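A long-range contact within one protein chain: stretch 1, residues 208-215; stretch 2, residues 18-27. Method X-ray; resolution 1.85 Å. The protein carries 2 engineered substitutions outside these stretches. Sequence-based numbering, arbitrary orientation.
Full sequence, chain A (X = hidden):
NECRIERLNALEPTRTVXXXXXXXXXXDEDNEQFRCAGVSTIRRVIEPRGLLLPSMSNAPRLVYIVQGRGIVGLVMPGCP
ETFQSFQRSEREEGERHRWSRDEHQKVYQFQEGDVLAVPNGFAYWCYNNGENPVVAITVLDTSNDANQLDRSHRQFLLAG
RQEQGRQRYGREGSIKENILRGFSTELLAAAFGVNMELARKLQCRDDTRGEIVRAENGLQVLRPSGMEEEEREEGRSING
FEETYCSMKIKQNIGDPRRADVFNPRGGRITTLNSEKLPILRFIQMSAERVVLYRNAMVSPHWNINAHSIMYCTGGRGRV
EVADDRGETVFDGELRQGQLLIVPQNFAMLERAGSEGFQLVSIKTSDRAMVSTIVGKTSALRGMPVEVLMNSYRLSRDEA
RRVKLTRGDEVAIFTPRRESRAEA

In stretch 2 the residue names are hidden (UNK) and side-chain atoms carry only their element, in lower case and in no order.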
# COMPACT_ATOMS: atom_id res chain seq x y z
N THR A 208 4.74 13.00 47.11
CA THR A 208 3.79 14.11 47.12
C THR A 208 4.05 15.11 46.00
O THR A 208 3.40 16.15 45.95
CB THR A 208 3.82 14.83 48.48
OG1 THR A 208 2.71 15.73 48.56
CG2 THR A 208 5.09 15.63 48.66
N ARG A 209 4.97 14.80 45.08
CA ARG A 209 5.35 15.77 44.05
C ARG A 209 4.37 15.83 42.88
O ARG A 209 4.32 16.86 42.20
CB ARG A 209 6.75 15.45 43.53
CG ARG A 209 7.81 15.30 44.62
CD ARG A 209 9.14 14.81 44.04
NE ARG A 209 9.05 13.44 43.55
CZ ARG A 209 9.94 12.89 42.73
NH1 ARG A 209 10.98 13.60 42.32
NH2 ARG A 209 9.80 11.63 42.32
N GLY A 210 3.59 14.79 42.63
CA GLY A 210 2.79 14.80 41.41
C GLY A 210 3.60 14.35 40.20
O GLY A 210 4.69 13.76 40.34
N GLU A 211 3.09 14.65 39.00
CA GLU A 211 3.71 14.15 37.77
C GLU A 211 4.70 15.13 37.14
O GLU A 211 5.34 14.79 36.14
CB GLU A 211 2.63 13.77 36.75
CG GLU A 211 1.79 14.92 36.31
CD GLU A 211 1.09 14.65 34.98
OE1 GLU A 211 1.52 13.72 34.25
OE2 GLU A 211 0.12 15.38 34.67
N ILE A 212 4.86 16.33 37.69
CA ILE A 212 5.91 17.25 37.28
C ILE A 212 6.72 17.56 38.53
O ILE A 212 6.21 18.20 39.45
CB ILE A 212 5.37 18.53 36.65
CG1 ILE A 212 4.37 18.20 35.53
CG2 ILE A 212 6.52 19.38 36.15
CD1 ILE A 212 3.51 19.39 35.11
N VAL A 213 7.97 17.09 38.57
CA VAL A 213 8.81 17.14 39.77
C VAL A 213 10.05 17.99 39.50
O VAL A 213 10.48 18.15 38.36
CB VAL A 213 9.20 15.71 40.23
CG1 VAL A 213 7.96 14.84 40.27
CG2 VAL A 213 10.31 15.09 39.34
N ARG A 214 10.63 18.53 40.58
CA ARG A 214 11.79 19.41 40.45
C ARG A 214 13.07 18.58 40.46
O ARG A 214 13.27 17.73 41.34
CB ARG A 214 11.81 20.45 41.58
CG ARG A 214 12.79 21.61 41.39
CD ARG A 214 12.25 22.77 40.51
NE ARG A 214 11.00 23.36 41.00
CZ ARG A 214 10.47 24.50 40.56
NH1 ARG A 214 11.07 25.21 39.61
NH2 ARG A 214 9.32 24.94 41.08
N ALA A 215 13.93 18.80 39.47
CA ALA A 215 15.30 18.28 39.50
C ALA A 215 16.19 19.41 40.01
O ALA A 215 16.54 20.32 39.25
CB ALA A 215 15.74 17.80 38.12
N UNK A 18 -2.03 20.86 40.73
CA UNK A 18 -0.71 21.46 40.90
C UNK A 18 0.29 20.41 41.34
O UNK A 18 0.05 19.66 42.29
n UNK A 18 0.85 27.53 40.24
c UNK A 18 -0.75 22.62 41.90
c UNK A 18 0.49 23.49 41.79
c UNK A 18 0.42 24.75 42.62
c UNK A 18 1.11 26.40 40.88
n UNK A 18 2.19 25.70 40.55
n UNK A 18 0.27 25.98 41.83
N UNK A 19 1.41 20.34 40.63
CA UNK A 19 2.54 19.50 40.98
C UNK A 19 3.66 20.38 41.55
O UNK A 19 3.55 21.60 41.60
o UNK A 19 2.07 17.73 39.35
c UNK A 19 3.01 18.72 39.75
N UNK A 20 4.75 19.71 41.94
CA UNK A 20 5.89 20.39 42.55
C UNK A 20 6.51 21.41 41.60
O UNK A 20 6.81 22.54 42.01
c UNK A 20 9.12 18.80 44.06
c UNK A 20 6.93 19.35 42.97
o UNK A 20 9.25 18.57 45.28
c UNK A 20 8.16 19.91 43.65
o UNK A 20 9.73 18.17 43.17
N UNK A 21 6.69 21.05 40.32
CA UNK A 21 7.41 21.88 39.36
C UNK A 21 6.55 22.25 38.15
O UNK A 21 7.08 22.47 37.06
c UNK A 21 8.70 21.21 38.91
N UNK A 22 5.23 22.30 38.33
CA UNK A 22 4.35 22.70 37.25
C UNK A 22 2.91 22.41 37.60
O UNK A 22 2.60 21.97 38.72
N UNK A 23 2.03 22.68 36.63
CA UNK A 23 0.59 22.46 36.74
C UNK A 23 0.06 21.86 35.44
O UNK A 23 0.56 22.14 34.34
c UNK A 23 0.47 24.58 38.13
c UNK A 23 -0.21 23.75 37.06
c UNK A 23 -0.44 24.58 35.81
N UNK A 24 -1.00 21.06 35.57
CA UNK A 24 -1.70 20.43 34.46
C UNK A 24 -3.16 20.86 34.48
O UNK A 24 -3.86 20.60 35.46
c UNK A 24 -2.21 18.26 33.29
o UNK A 24 -0.23 18.50 34.65
c UNK A 24 -1.61 18.90 34.53
N UNK A 25 -3.60 21.52 33.41
CA UNK A 25 -4.98 21.98 33.26
C UNK A 25 -5.72 20.99 32.38
O UNK A 25 -5.23 20.66 31.30
o UNK A 25 -3.75 25.35 32.84
c UNK A 25 -4.28 24.39 33.43
c UNK A 25 -5.03 23.37 32.63
o UNK A 25 -4.19 24.19 34.66
N UNK A 26 -6.87 20.51 32.83
CA UNK A 26 -7.64 19.56 32.04
C UNK A 26 -8.90 20.23 31.50
O UNK A 26 -9.70 20.77 32.27
c UNK A 26 -6.38 16.37 32.88
c UNK A 26 -5.30 15.65 33.43
c UNK A 26 -4.68 16.14 34.58
c UNK A 26 -6.19 18.01 34.61
o UNK A 26 -3.61 15.46 35.16
c UNK A 26 -8.01 18.32 32.87
c UNK A 26 -5.12 17.31 35.16
c UNK A 26 -6.83 17.56 33.45
N UNK A 27 -9.08 20.20 30.18
CA UNK A 27 -10.40 20.49 29.63
C UNK A 27 -11.31 19.29 29.86
O UNK A 27 -10.85 18.17 30.05
c UNK A 27 -7.38 23.12 27.54
c UNK A 27 -10.33 20.83 28.14
c UNK A 27 -10.13 23.23 27.40
c UNK A 27 -8.13 22.01 27.87
c UNK A 27 -9.38 24.34 27.07
c UNK A 27 -9.51 22.05 27.81
c UNK A 27 -8.00 24.28 27.15
O HOH W 1 11.94 16.56 43.33

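Position 18 carries three carbons, a nitrogen, and a carbon bearing two more nitrogens. This guanidinium chain is arginine, R18. Its CB points away from stretch 1, and it makes no contact there.

Position 19 has one carbon and one oxygen. The carbon, CB, lies 3.3 Å from R209 O and 3.3 Å from I212 O. A carbon with a single oxygen is serine, S19. Its OG accepts a weak hydrogen bond from E211 N at 3.3 Å. S19 OG also lies 3.7 Å from G210 CA. A CB on G210 would fall 2.4 Å from S19 OG, a clash, and the backbone angles of G210 also call for glycine.

Position 20 has three carbons, the third carrying two oxygens. One oxygen lies 2.8 Å from R214 N. The chain is one carbon longer than aspartate, so this is glutamate, E20. R214 N donates to E20 OE1 in a nearly straight hydrogen bond. The backbone E20 N donates to R209 O at 2.9 Å. A water donates to both E20 OE1 and R214 O, at 2.7 Å each, and accepts from R209 NH1 at 3.3 Å.

Position 21 has a single carbon, 4.0 Å from I212 CG2. This is alanine, A21. Its CB also covers one face of the R214 guanidinium. A21 N donates to I212 O at 3.0 Å.

Position 22 has no side-chain atoms, so it is glycine, G22. A CB here would sit 3.0 Å from I212 CD1, a clash. G22 O accepts from S19 N at 2.8 Å, closing the turn.

Position 23 has one carbon carrying two others. This is valine, V23, with CB pointing away. Its backbone N lies 3.9 Å from I212 CD1.

Position 24 has a carbon bearing one oxygen and one carbon. The oxygen lies 3.1 Å from E211 OE2. A first carbon carrying one oxygen and one carbon is threonine, T24.

Position 25 has two carbons, the second with two oxygens. This is aspartate, D25, out of reach of stretch 1.

Position 26 has one carbon, then a six-carbon ring bearing an oxygen, and that oxygen lies 3.8 Å from E211 OE2. This is tyrosine, Y26.

Position 27 has one carbon, then a six-carbon ring without oxygen: phenylalanine, F27, also out of reach.

The contact centres on residues 19-21. Backbone hydrogen bonds to R209 O and I212 O fix it, and the E20 carboxylate extends the pairing to R214 N. I212 points toward stretch 2 and packs along 19-24. The strands 212-214 and 22-26 run nearly antiparallel.

Stretch 2, residues 18-27: RSEAGVTDYF
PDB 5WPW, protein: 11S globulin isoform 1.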